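PDB 2CU2: putative mannose-1-phosphate guanylyl transferase from Thermus thermophilus, which probably catalyses transfer of a guanylyl group from GTP to mannose 1-phosphate, yielding GDP-mannose. Local coordinates for residues A219-E222 with E223-G227; A57-R60 with D61-A64; S207-E210 with A211-L215; P229-S232 with I233-V237; D23-K26 with P27-P30. All blocks are in the same frame, centred on the assembly; numbering follows the deposited sequence.

Contact 1: A219-E222 with E223-G227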
loop_
_atom_site.group_PDB
_atom_site.type_symbol
_atom_site.label_atom_id
_atom_site.label_comp_id
_atom_site.label_asym_id
_atom_site.label_seq_id
_atom_site.Cartn_x
_atom_site.Cartn_y
_atom_site.Cartn_z
ATOM N N ALA A 219 -42.154 0.490 -29.017
ATOM C CA ALA A 219 -41.601 1.754 -28.500
ATOM C C ALA A 219 -40.069 1.726 -28.412
ATOM O O ALA A 219 -39.441 0.676 -28.376
ATOM C CB ALA A 219 -42.192 2.031 -27.112
ATOM N N SER A 220 -39.458 2.936 -28.423
ATOM C CA SER A 220 -37.999 3.028 -28.342
ATOM C C SER A 220 -37.498 2.814 -26.913
ATOM O O SER A 220 -37.965 3.419 -25.959
ATOM C CB SER A 220 -37.582 4.418 -28.837
ATOM O OG SER A 220 -36.237 4.676 -28.432
ATOM N N LEU A 221 -36.535 1.886 -26.787
ATOM C CA LEU A 221 -35.959 1.576 -25.484
ATOM C C LEU A 221 -35.460 2.838 -24.776
ATOM O O LEU A 221 -35.706 3.069 -23.599
ATOM C CB LEU A 221 -34.798 0.603 -25.695
ATOM C CG LEU A 221 -34.112 0.216 -24.384
ATOM C CD1 LEU A 221 -35.093 -0.354 -23.357
ATOM C CD2 LEU A 221 -33.027 -0.844 -24.572
ATOM N N GLU A 222 -34.697 3.651 -25.531
ATOM C CA GLU A 222 -34.169 4.881 -24.956
ATOM C C GLU A 222 -35.285 5.768 -24.401
ATOM O O GLU A 222 -35.237 6.258 -23.281
ATOM C CB GLU A 222 -33.405 5.628 -26.051
ATOM C CG GLU A 222 -31.903 5.695 -25.771
ATOM C CD GLU A 222 -31.421 7.114 -25.963
ATOM O OE1 GLU A 222 -32.248 7.993 -26.158
ATOM O OE2 GLU A 222 -30.211 7.331 -25.914
ATOM N N GLU A 223 -36.303 6.002 -25.252
ATOM C CA GLU A 223 -37.421 6.833 -24.823
ATOM C C GLU A 223 -38.091 6.270 -23.567
ATOM O O GLU A 223 -38.259 6.949 -22.564
ATOM C CB GLU A 223 -38.433 6.899 -25.968
ATOM C CG GLU A 223 -39.656 7.747 -25.617
ATOM C CD GLU A 223 -40.720 6.862 -25.007
ATOM O OE1 GLU A 223 -41.062 5.856 -25.612
ATOM O OE2 GLU A 223 -41.202 7.190 -23.925
ATOM N N VAL A 224 -38.492 4.986 -23.698
ATOM C CA VAL A 224 -39.177 4.323 -22.587
ATOM C C VAL A 224 -38.371 4.391 -21.280
ATOM O O VAL A 224 -38.880 4.747 -20.227
ATOM C CB VAL A 224 -39.443 2.864 -22.969
ATOM C CG1 VAL A 224 -39.964 2.096 -21.752
ATOM C CG2 VAL A 224 -40.477 2.785 -24.076
ATOM N N TYR A 225 -37.080 3.989 -21.370
ATOM C CA TYR A 225 -36.256 3.928 -20.157
ATOM C C TYR A 225 -36.092 5.304 -19.491
ATOM O O TYR A 225 -36.064 5.440 -18.274
ATOM C CB TYR A 225 -34.882 3.340 -20.511
ATOM C CG TYR A 225 -34.505 2.259 -19.549
ATOM C CD1 TYR A 225 -35.230 1.071 -19.529
ATOM C CD2 TYR A 225 -33.394 2.400 -18.713
ATOM C CE1 TYR A 225 -34.849 0.031 -18.690
ATOM C CE2 TYR A 225 -33.017 1.366 -17.864
ATOM C CZ TYR A 225 -33.745 0.188 -17.842
ATOM O OH TYR A 225 -33.390 -0.840 -16.985
ATOM N N ALA A 226 -35.947 6.348 -20.331
ATOM C CA ALA A 226 -35.710 7.682 -19.770
ATOM C C ALA A 226 -36.844 8.135 -18.832
ATOM O O ALA A 226 -36.633 8.773 -17.811
ATOM C CB ALA A 226 -35.543 8.683 -20.921
ATOM N N GLY A 227 -38.091 7.805 -19.233
ATOM C CA GLY A 227 -39.245 8.262 -18.449
ATOM C C GLY A 227 -39.637 7.297 -17.319
ATOM O O GLY A 227 -40.635 7.469 -16.629
#
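Ser220 holds the first turn of helix 221-226 through two oxygens. Its carbonyl O accepts from Val224 N at 2.8 Å, and the bond is almost straight, with 173° at the hydrogen. Its OG faces Glu223 N at 3.4 Å; this capping bond is well aimed but weak, and it marks Ser220 as the N-cap. A chi1 of 164° sets OG anti to the backbone N and beside the carbonyl carbon, the position from which it faces that amide. Separately, Ser220 CB meets Glu223 CB at 3.9 Å. The next turn follows regularly: Tyr225 N donates to Leu221 O at 2.8 Å, and Ala226 N to Glu222 O at 3.0 Å.

Two apolar pairs flank these bonds. Val224 CG2, on the backbone-N side of its residue, reaches back to Ala219 CB at 3.6 Å. As Ala219 immediately precedes the N-cap and Val224 is the fourth residue after it, the pair forms a hydrophobic staple. Leu221 and Tyr225 run side by side in the same direction, CD1 of the leucine lying 4.1 Å from CD1 of the ring.

Outward of this shell, the carboxylates of the first turn are tied down by salt bridges, Glu223 OE1 to Arg214 and Glu222 OE2 to Arg60. Acidic groups here would probably also suit the positive end of the helix dipole. Val224 packs on Ala211 and Leu215 of helix 206-216, whereas Leu221 and Tyr225 cover Leu90 of helix 83-98 and Pro79, the loop residue just beyond strand 74-78.

Contact 2: A57-R60 with D61-A64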
loop_
_atom_site.group_PDB
_atom_site.type_symbol
_atom_site.label_atom_id
_atom_site.label_comp_id
_atom_site.label_asym_id
_atom_site.label_seq_id
_atom_site.Cartn_x
_atom_site.Cartn_y
_atom_site.Cartn_z
ATOM N N ALA A 57 -27.751 -8.347 -18.624
ATOM C CA ALA A 57 -28.077 -6.929 -18.547
ATOM C C ALA A 57 -26.936 -6.112 -17.944
ATOM O O ALA A 57 -26.478 -6.387 -16.825
ATOM C CB ALA A 57 -29.342 -6.728 -17.727
ATOM N N VAL A 58 -26.480 -5.115 -18.703
ATOM C CA VAL A 58 -25.446 -4.174 -18.298
ATOM C C VAL A 58 -25.702 -2.786 -18.886
ATOM O O VAL A 58 -26.460 -2.603 -19.828
ATOM C CB VAL A 58 -24.100 -4.710 -18.786
ATOM C CG1 VAL A 58 -23.886 -6.130 -18.265
ATOM C CG2 VAL A 58 -24.074 -4.731 -20.303
ATOM N N ARG A 59 -25.064 -1.779 -18.263
ATOM C CA ARG A 59 -25.228 -0.417 -18.752
ATOM C C ARG A 59 -24.679 -0.261 -20.173
ATOM O O ARG A 59 -23.787 -0.975 -20.614
ATOM C CB ARG A 59 -24.496 0.524 -17.797
ATOM C CG ARG A 59 -25.305 0.811 -16.534
ATOM C CD ARG A 59 -26.514 1.711 -16.820
ATOM N NE ARG A 59 -26.091 3.106 -16.973
ATOM C CZ ARG A 59 -25.834 3.798 -15.849
ATOM N NH1 ARG A 59 -25.976 3.222 -14.668
ATOM N NH2 ARG A 59 -25.403 5.060 -15.933
ATOM N N ARG A 60 -25.278 0.691 -20.907
ATOM C CA ARG A 60 -24.872 0.924 -22.280
ATOM C C ARG A 60 -23.396 1.306 -22.379
ATOM O O ARG A 60 -22.691 0.939 -23.309
ATOM C CB ARG A 60 -25.749 2.042 -22.850
ATOM C CG ARG A 60 -25.204 2.592 -24.169
ATOM C CD ARG A 60 -26.262 3.387 -24.944
ATOM N NE ARG A 60 -26.097 4.825 -24.716
ATOM C CZ ARG A 60 -27.215 5.572 -24.646
ATOM N NH1 ARG A 60 -28.402 5.003 -24.768
ATOM N NH2 ARG A 60 -27.118 6.892 -24.465
ATOM N N ASP A 61 -22.925 2.098 -21.396
ATOM C CA ASP A 61 -21.544 2.547 -21.478
ATOM C C ASP A 61 -20.548 1.462 -21.042
ATOM O O ASP A 61 -19.338 1.655 -21.035
ATOM C CB ASP A 61 -21.371 3.826 -20.650
ATOM C CG ASP A 61 -21.887 3.610 -19.237
ATOM O OD1 ASP A 61 -22.338 4.590 -18.639
ATOM O OD2 ASP A 61 -21.820 2.486 -18.751
ATOM N N GLN A 62 -21.092 0.290 -20.654
ATOM C CA GLN A 62 -20.215 -0.789 -20.198
ATOM C C GLN A 62 -20.146 -1.941 -21.204
ATOM O O GLN A 62 -19.673 -3.033 -20.913
ATOM C CB GLN A 62 -20.734 -1.305 -18.848
ATOM C CG GLN A 62 -19.695 -1.181 -17.732
ATOM C CD GLN A 62 -19.773 0.199 -17.120
ATOM O OE1 GLN A 62 -18.792 0.900 -16.937
ATOM N NE2 GLN A 62 -21.024 0.578 -16.787
ATOM N N GLU A 63 -20.672 -1.689 -22.415
ATOM C CA GLU A 63 -20.692 -2.744 -23.418
ATOM C C GLU A 63 -19.296 -3.319 -23.676
ATOM O O GLU A 63 -19.113 -4.504 -23.927
ATOM C CB GLU A 63 -21.258 -2.162 -24.714
ATOM C CG GLU A 63 -21.537 -3.248 -25.750
ATOM C CD GLU A 63 -22.148 -2.625 -26.982
ATOM O OE1 GLU A 63 -22.533 -3.361 -27.880
ATOM O OE2 GLU A 63 -22.230 -1.399 -27.039
ATOM N N ALA A 64 -18.295 -2.421 -23.648
ATOM C CA ALA A 64 -16.934 -2.845 -23.967
ATOM C C ALA A 64 -16.459 -3.991 -23.067
ATOM O O ALA A 64 -16.080 -5.063 -23.526
ATOM C CB ALA A 64 -16.010 -1.639 -23.805
HETATM O O HOH W 1 -25.177 3.840 -19.832
#
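Arg59 and Gln62 are joined first through the backbone: Gln62 N donates to Arg59 O at 3.0 Å. The donor sits well above the carbonyl plane, 63° out of it. Glu63 N makes a weaker bond of the same span to Arg60 O, at 3.4 Å.

Arg59 CB is touched by two polar side-chain ends, Asp61 OD2 at 3.5 Å and Gln62 NE2 at 3.6 Å. OD2 is buried here without a polar partner in the model. These turns carry the chain from strand 54-59 into helix 63-66, the first crossover step of a beta-alpha-beta unit completed by strand 74-78, within the nucleotidyltransferase fold.

Charge acts at longer range. Arg59, folded at chi2 and chi3, brings NH2 to 4.1 Å from Asp61 OD1, but the oxygen lies well out of the guanidinium plane and no N-H points at it. The two flat groups are inclined by 38°, and between their charged ends there is attraction at a distance rather than a salt bridge.

Water 1 adds a bridge, accepting from Arg59 NE at 3.1 Å and from Asp61 N. Farther out, Glu63 forms a salt bridge with Arg67.

Contact 3: S207-E210 with A211-L215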
loop_
_atom_site.group_PDB
_atom_site.type_symbol
_atom_site.label_atom_id
_atom_site.label_comp_id
_atom_site.label_asym_id
_atom_site.label_seq_id
_atom_site.Cartn_x
_atom_site.Cartn_y
_atom_site.Cartn_z
ATOM N N SER A 207 -45.981 2.222 -13.864
ATOM C CA SER A 207 -44.991 2.761 -14.790
ATOM C C SER A 207 -44.329 1.657 -15.628
ATOM O O SER A 207 -44.045 1.810 -16.808
ATOM C CB SER A 207 -43.924 3.503 -13.982
ATOM O OG SER A 207 -43.308 2.598 -13.064
ATOM N N HIS A 208 -44.040 0.525 -14.954
ATOM C CA HIS A 208 -43.351 -0.567 -15.642
ATOM C C HIS A 208 -44.309 -1.416 -16.486
ATOM O O HIS A 208 -43.946 -1.991 -17.504
ATOM C CB HIS A 208 -42.648 -1.442 -14.592
ATOM C CG HIS A 208 -41.414 -0.748 -14.065
ATOM N ND1 HIS A 208 -41.427 0.485 -13.496
ATOM C CD2 HIS A 208 -40.089 -1.195 -14.107
ATOM C CE1 HIS A 208 -40.142 0.760 -13.187
ATOM N NE2 HIS A 208 -39.319 -0.227 -13.543
ATOM N N HIS A 209 -45.565 -1.539 -16.007
ATOM C CA HIS A 209 -46.546 -2.284 -16.801
ATOM C C HIS A 209 -46.800 -1.579 -18.138
ATOM O O HIS A 209 -46.851 -2.181 -19.207
ATOM C CB HIS A 209 -47.854 -2.417 -15.999
ATOM C CG HIS A 209 -49.006 -2.770 -16.911
ATOM N ND1 HIS A 209 -49.807 -1.846 -17.494
ATOM C CD2 HIS A 209 -49.486 -4.043 -17.259
ATOM C CE1 HIS A 209 -50.730 -2.538 -18.189
ATOM N NE2 HIS A 209 -50.562 -3.856 -18.068
ATOM N N GLU A 210 -46.976 -0.243 -18.041
ATOM C CA GLU A 210 -47.173 0.552 -19.254
ATOM C C GLU A 210 -45.935 0.505 -20.152
ATOM O O GLU A 210 -46.009 0.392 -21.367
ATOM C CB GLU A 210 -47.474 2.002 -18.843
ATOM C CG GLU A 210 -48.196 2.787 -19.944
ATOM C CD GLU A 210 -48.544 4.175 -19.439
ATOM O OE1 GLU A 210 -47.697 5.049 -19.497
ATOM O OE2 GLU A 210 -49.683 4.380 -19.027
ATOM N N ALA A 211 -44.761 0.638 -19.503
ATOM C CA ALA A 211 -43.523 0.570 -20.267
ATOM C C ALA A 211 -43.389 -0.768 -20.996
ATOM O O ALA A 211 -42.988 -0.848 -22.148
ATOM C CB ALA A 211 -42.350 0.768 -19.301
ATOM N N LEU A 212 -43.713 -1.846 -20.258
ATOM C CA LEU A 212 -43.629 -3.183 -20.840
ATOM C C LEU A 212 -44.532 -3.332 -22.072
ATOM O O LEU A 212 -44.163 -3.914 -23.085
ATOM C CB LEU A 212 -44.037 -4.191 -19.764
ATOM C CG LEU A 212 -44.176 -5.621 -20.305
ATOM C CD1 LEU A 212 -42.919 -6.131 -21.007
ATOM C CD2 LEU A 212 -44.477 -6.647 -19.218
ATOM N N GLU A 213 -45.778 -2.816 -21.943
ATOM C CA GLU A 213 -46.703 -2.898 -23.075
ATOM C C GLU A 213 -46.149 -2.164 -24.303
ATOM O O GLU A 213 -46.216 -2.632 -25.431
ATOM C CB GLU A 213 -48.066 -2.298 -22.686
ATOM C CG GLU A 213 -48.912 -3.191 -21.772
ATOM C CD GLU A 213 -49.483 -4.366 -22.545
ATOM O OE1 GLU A 213 -50.062 -4.164 -23.599
ATOM O OE2 GLU A 213 -49.406 -5.480 -22.032
ATOM N N ARG A 214 -45.618 -0.948 -24.056
ATOM C CA ARG A 214 -45.154 -0.141 -25.176
ATOM C C ARG A 214 -43.906 -0.738 -25.834
ATOM O O ARG A 214 -43.690 -0.630 -27.034
ATOM C CB ARG A 214 -44.853 1.265 -24.655
ATOM C CG ARG A 214 -46.123 2.012 -24.246
ATOM C CD ARG A 214 -45.932 3.532 -24.280
ATOM N NE ARG A 214 -45.104 3.968 -23.154
ATOM C CZ ARG A 214 -43.924 4.550 -23.445
ATOM N NH1 ARG A 214 -43.558 4.712 -24.704
ATOM N NH2 ARG A 214 -43.124 4.954 -22.455
ATOM N N LEU A 215 -43.049 -1.350 -24.999
ATOM C CA LEU A 215 -41.840 -1.959 -25.545
ATOM C C LEU A 215 -42.179 -3.077 -26.533
ATOM O O LEU A 215 -41.648 -3.170 -27.632
ATOM C CB LEU A 215 -41.015 -2.514 -24.383
ATOM C CG LEU A 215 -40.181 -1.432 -23.695
ATOM C CD1 LEU A 215 -39.436 -1.958 -22.466
ATOM C CD2 LEU A 215 -39.119 -0.831 -24.618
HETATM O O HOH W 2 -45.163 4.014 -20.333
#
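Helix 206-216 brings His209 beside Glu213 and Glu210 near Arg214, each pair one turn apart on a regular alpha-helix. Backbone hydrogen bonds join each N-H to the carbonyl four residues earlier, as in Leu212 N to His208 O at 2.8 Å and Glu213 N to His209 O at 3.0 Å; Ala211 and Arg214 donate likewise to Ser207 and Glu210.

His209 and Glu213 lie alongside each other and point the same way. What touches the imidazole is the aliphatic part of the glutamate: CG sits over one face, displaced toward the rim, 4.1 Å from His209 CE1. Glu213 CG stands beside its own backbone N (chi1 -75°), which directs it back toward the preceding turn; the chain then bends at chi2, and the carboxylate plane lies 26° from that of the ring. The polar ends do not meet, since His209 NE2 and Glu213 OE2 are 4.4 Å apart.

Glu210 and Arg214 are linked through solvent instead. Water 2 donates to Glu210 OE1 at 2.9 Å and accepts from Arg214 NE at 2.8 Å, lying at the guanidinium edge, in its plane. Arg214 CG also rests 3.3 Å from Glu210 O, while NH1 forms a salt bridge with Glu223.

At the start, Ser207 OG and His208 ND1 share a hydrogen bond of 2.9 Å at the edge of the imidazole. With Ala211 and Leu212 buried against Leu89 of helix 83-98 and the carboxylates of Glu210 and Glu213 on the exposed side, the pattern is that of an amphipathic surface helix.

Contact 4: P229-S232 with I233-V237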
loop_
_atom_site.group_PDB
_atom_site.type_symbol
_atom_site.label_atom_id
_atom_site.label_comp_id
_atom_site.label_asym_id
_atom_site.label_seq_id
_atom_site.Cartn_x
_atom_site.Cartn_y
_atom_site.Cartn_z
ATOM N N PRO A 229 -39.232 5.452 -13.703
ATOM C CA PRO A 229 -38.727 5.759 -12.362
ATOM C C PRO A 229 -37.690 4.718 -11.910
ATOM O O PRO A 229 -37.809 3.520 -12.159
ATOM C CB PRO A 229 -39.936 5.698 -11.442
ATOM C CG PRO A 229 -40.892 4.698 -12.072
ATOM C CD PRO A 229 -40.588 4.931 -13.615
ATOM N N LYS A 230 -36.640 5.198 -11.214
ATOM C CA LYS A 230 -35.606 4.290 -10.715
ATOM C C LYS A 230 -36.042 3.599 -9.420
ATOM O O LYS A 230 -36.235 4.223 -8.382
ATOM C CB LYS A 230 -34.325 5.105 -10.465
ATOM C CG LYS A 230 -33.173 4.254 -9.911
ATOM C CD LYS A 230 -31.970 5.097 -9.480
ATOM C CE LYS A 230 -30.889 4.271 -8.769
ATOM N NZ LYS A 230 -29.572 4.860 -9.029
ATOM N N ILE A 231 -36.245 2.270 -9.510
ATOM C CA ILE A 231 -36.663 1.514 -8.334
ATOM C C ILE A 231 -36.211 0.058 -8.418
ATOM O O ILE A 231 -36.112 -0.535 -9.487
ATOM C CB ILE A 231 -38.192 1.595 -8.225
ATOM C CG1 ILE A 231 -38.659 1.012 -6.892
ATOM C CG2 ILE A 231 -38.840 0.774 -9.351
ATOM C CD1 ILE A 231 -40.149 1.232 -6.640
ATOM N N SER A 232 -35.877 -0.519 -7.244
ATOM C CA SER A 232 -35.498 -1.924 -7.216
ATOM C C SER A 232 -36.727 -2.812 -7.386
ATOM O O SER A 232 -37.858 -2.408 -7.162
ATOM C CB SER A 232 -34.815 -2.223 -5.879
ATOM O OG SER A 232 -35.799 -2.537 -4.899
ATOM N N ILE A 233 -36.487 -4.048 -7.849
ATOM C CA ILE A 233 -37.610 -4.957 -8.002
ATOM C C ILE A 233 -38.126 -5.424 -6.639
ATOM O O ILE A 233 -39.279 -5.796 -6.467
ATOM C CB ILE A 233 -37.146 -6.150 -8.832
ATOM C CG1 ILE A 233 -38.337 -7.046 -9.173
ATOM C CG2 ILE A 233 -36.139 -6.985 -8.019
ATOM C CD1 ILE A 233 -39.372 -6.327 -10.044
ATOM N N ASP A 234 -37.207 -5.420 -5.654
ATOM C CA ASP A 234 -37.583 -5.831 -4.306
ATOM C C ASP A 234 -38.619 -4.883 -3.696
ATOM O O ASP A 234 -39.604 -5.290 -3.095
ATOM C CB ASP A 234 -36.320 -5.837 -3.442
ATOM C CG ASP A 234 -35.346 -6.879 -3.973
ATOM O OD1 ASP A 234 -34.681 -6.590 -4.968
ATOM O OD2 ASP A 234 -35.249 -7.951 -3.382
ATOM N N TYR A 235 -38.343 -3.572 -3.834
ATOM C CA TYR A 235 -39.235 -2.578 -3.246
ATOM C C TYR A 235 -40.457 -2.316 -4.128
ATOM O O TYR A 235 -41.568 -2.102 -3.660
ATOM C CB TYR A 235 -38.441 -1.282 -3.064
ATOM C CG TYR A 235 -39.320 -0.215 -2.510
ATOM C CD1 TYR A 235 -39.859 -0.352 -1.234
ATOM C CD2 TYR A 235 -39.539 0.962 -3.228
ATOM C CE1 TYR A 235 -40.592 0.682 -0.672
ATOM C CE2 TYR A 235 -40.282 1.993 -2.670
ATOM C CZ TYR A 235 -40.809 1.855 -1.398
ATOM O OH TYR A 235 -41.530 2.885 -0.825
ATOM N N GLY A 236 -40.213 -2.304 -5.451
ATOM C CA GLY A 236 -41.283 -1.953 -6.377
ATOM C C GLY A 236 -42.323 -3.068 -6.520
ATOM O O GLY A 236 -43.494 -2.834 -6.792
ATOM N N VAL A 237 -41.858 -4.322 -6.363
ATOM C CA VAL A 237 -42.760 -5.442 -6.612
ATOM C C VAL A 237 -42.793 -6.446 -5.455
ATOM O O VAL A 237 -43.835 -6.769 -4.899
ATOM C CB VAL A 237 -42.299 -6.147 -7.888
ATOM C CG1 VAL A 237 -43.020 -7.485 -8.034
ATOM C CG2 VAL A 237 -42.600 -5.282 -9.099
#
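Ile231 and Tyr235 cross at about a right angle, the isoleucine chain coming up to the tyrosine ring near CD2. Ile231 CG1 lies at the ring edge, in its plane, 3.8 Å from Tyr235 CD2. CD1, one bond farther, approaches the same carbon more closely, at 3.5 Å, and presses on Gly236 CA at 3.4 Å. That fit is tight: a CB on Gly236 would clash with Ser232 O and lie tight against Ile231 CD1.

Ser232 instead presents its OG to the first amides of the helix. This OG is tucked between its own backbone N and carbonyl carbon (chi1 86°) and accepts from Tyr235 N at 2.9 Å with an angle of 166° at the hydrogen. This is the N-cap bond of helix 233-238. Ser232 O accepts from Gly236 N, also at 2.9 Å, so one residue holds two successive amides. With an alanine here OG would be gone, and Tyr235 N would probably be left without its capping partner.

Beyond the segments, Thr84 OG1 accepts from Ile233 N, and Lys240 makes a cation-pi contact with the tyrosine ring. The chemistry is thus divided: oxygens satisfy amides of the first helical turn, while apolar carbon packs against Gly236 CA and the edge of the tyrosine ring.

Contact 5: D23-K26 with P27-P30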
loop_
_atom_site.group_PDB
_atom_site.type_symbol
_atom_site.label_atom_id
_atom_site.label_comp_id
_atom_site.label_asym_id
_atom_site.label_seq_id
_atom_site.Cartn_x
_atom_site.Cartn_y
_atom_site.Cartn_z
ATOM N N ASP A 23 -14.528 2.323 -15.578
ATOM C CA ASP A 23 -14.916 1.475 -16.697
ATOM C C ASP A 23 -14.898 -0.002 -16.303
ATOM O O ASP A 23 -14.937 -0.904 -17.130
ATOM C CB ASP A 23 -13.942 1.724 -17.850
ATOM C CG ASP A 23 -12.528 1.387 -17.398
ATOM O OD1 ASP A 23 -12.375 0.984 -16.245
ATOM O OD2 ASP A 23 -11.605 1.524 -18.197
ATOM N N ARG A 24 -14.790 -0.229 -14.982
ATOM C CA ARG A 24 -14.782 -1.595 -14.480
ATOM C C ARG A 24 -15.644 -1.730 -13.224
ATOM O O ARG A 24 -15.188 -1.543 -12.102
ATOM C CB ARG A 24 -13.335 -1.976 -14.162
ATOM C CG ARG A 24 -12.988 -3.388 -14.631
ATOM C CD ARG A 24 -12.891 -3.481 -16.157
ATOM N NE ARG A 24 -11.546 -3.899 -16.563
ATOM C CZ ARG A 24 -11.239 -3.805 -17.870
ATOM N NH1 ARG A 24 -12.131 -3.349 -18.732
ATOM N NH2 ARG A 24 -10.024 -4.173 -18.290
ATOM N N PRO A 25 -16.938 -2.021 -13.463
ATOM C CA PRO A 25 -17.902 -2.214 -12.390
ATOM C C PRO A 25 -17.605 -3.479 -11.582
ATOM O O PRO A 25 -16.771 -4.303 -11.938
ATOM C CB PRO A 25 -19.293 -2.302 -13.019
ATOM C CG PRO A 25 -19.163 -1.955 -14.502
ATOM C CD PRO A 25 -17.597 -2.179 -14.746
ATOM N N LYS A 26 -18.312 -3.597 -10.443
ATOM C CA LYS A 26 -18.003 -4.656 -9.476
ATOM C C LYS A 26 -17.913 -6.049 -10.125
ATOM O O LYS A 26 -17.013 -6.832 -9.853
ATOM C CB LYS A 26 -19.091 -4.651 -8.402
ATOM C CG LYS A 26 -19.083 -5.931 -7.561
ATOM C CD LYS A 26 -19.594 -5.693 -6.140
ATOM C CE LYS A 26 -20.101 -6.978 -5.477
ATOM N NZ LYS A 26 -21.070 -6.645 -4.433
ATOM N N PRO A 27 -18.912 -6.369 -10.969
ATOM C CA PRO A 27 -19.037 -7.709 -11.541
ATOM C C PRO A 27 -17.809 -8.110 -12.366
ATOM O O PRO A 27 -17.610 -9.267 -12.711
ATOM C CB PRO A 27 -20.285 -7.723 -12.420
ATOM C CG PRO A 27 -21.088 -6.459 -12.125
ATOM C CD PRO A 27 -19.980 -5.517 -11.460
ATOM N N PHE A 28 -17.007 -7.098 -12.744
ATOM C CA PHE A 28 -15.878 -7.385 -13.622
ATOM C C PHE A 28 -14.518 -7.365 -12.917
ATOM O O PHE A 28 -13.474 -7.153 -13.520
ATOM C CB PHE A 28 -15.914 -6.408 -14.798
ATOM C CG PHE A 28 -17.249 -6.457 -15.477
ATOM C CD1 PHE A 28 -17.485 -7.415 -16.457
ATOM C CD2 PHE A 28 -18.208 -5.502 -15.186
ATOM C CE1 PHE A 28 -18.686 -7.412 -17.147
ATOM C CE2 PHE A 28 -19.412 -5.505 -15.883
ATOM C CZ PHE A 28 -19.656 -6.459 -16.863
ATOM N N LEU A 29 -14.557 -7.557 -11.584
ATOM C CA LEU A 29 -13.316 -7.532 -10.824
ATOM C C LEU A 29 -12.735 -8.914 -10.514
ATOM O O LEU A 29 -13.428 -9.826 -10.081
ATOM C CB LEU A 29 -13.636 -6.779 -9.531
ATOM C CG LEU A 29 -14.228 -5.392 -9.807
ATOM C CD1 LEU A 29 -14.593 -4.643 -8.523
ATOM C CD2 LEU A 29 -13.271 -4.484 -10.577
ATOM N N PRO A 30 -11.419 -9.099 -10.742
ATOM C CA PRO A 30 -10.769 -10.377 -10.483
ATOM C C PRO A 30 -10.579 -10.604 -8.985
ATOM O O PRO A 30 -9.685 -10.057 -8.354
ATOM C CB PRO A 30 -9.411 -10.360 -11.178
ATOM C CG PRO A 30 -9.016 -8.901 -11.360
ATOM C CD PRO A 30 -10.438 -8.169 -11.293
HETATM O O HOH W 3 -16.078 -9.247 -9.770
#
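Leu29 folds back over the carbonyls of Lys26, Pro25 and Arg24. Its CB lies 3.4 Å from Lys26 O, and CG is closer still to that oxygen, at 3.1 Å. CG is anti to the carbonyl carbon of Leu29 (chi1 -55°), which sends the two methyls back along the preceding residues. CD1 reaches Lys26 CA at 3.5 Å; Leu29 CD2 lies 3.8 Å from Pro25 O and equally far from Arg24 O. An alanine in its place would lack CG and both methyls, and would probably leave a gap over these three carbonyls.

Backbone bonds set the turn beneath it. Phe28 N donates to Pro25 O at 2.9 Å and Leu29 N to Lys26 O at 3.1 Å, both donors standing above the carbonyl planes. Water 3 donates a second bond to Lys26 O and another to Leu29 O. Across the turn, Pro25 CD presses on Phe28 CD2 at 3.4 Å.

The Pro25-Lys26-Pro27 sequence is consistent with the Pro-Lys-Pro signature of sugar nucleotidyltransferases; Lys26 NZ forms a salt bridge with Asp109 and a hydrogen bond with the carbonyl O of Asp255. The turn lies between strand 3-8 and helix 37-45, with Phe28 against Leu38 of that helix and Val65 and Ala66 of helix 63-66.

From the N terminus, contact 5 shapes a turn between strand 3-8 and helix 37-45, and contact 2 then leads strand 54-59 into helix 63-66. The two touch where Gln62 CG packs on Pro25 CG, 3.4 Å away. Contact 3 lies within helix 206-216, contact 1 opens helix 221-226, and contact 4 starts helix 233-238. All five are local and follow in series, none enclosing or crossing another. Contact 3 meets contact 1 through Arg214 and Glu223, and contact 4 through Ser207 and Pro229. Arg60 and Glu222 join contact 2 to contact 1, tying the early beta-alpha-beta region to the later helices of the nucleotidyltransferase domain.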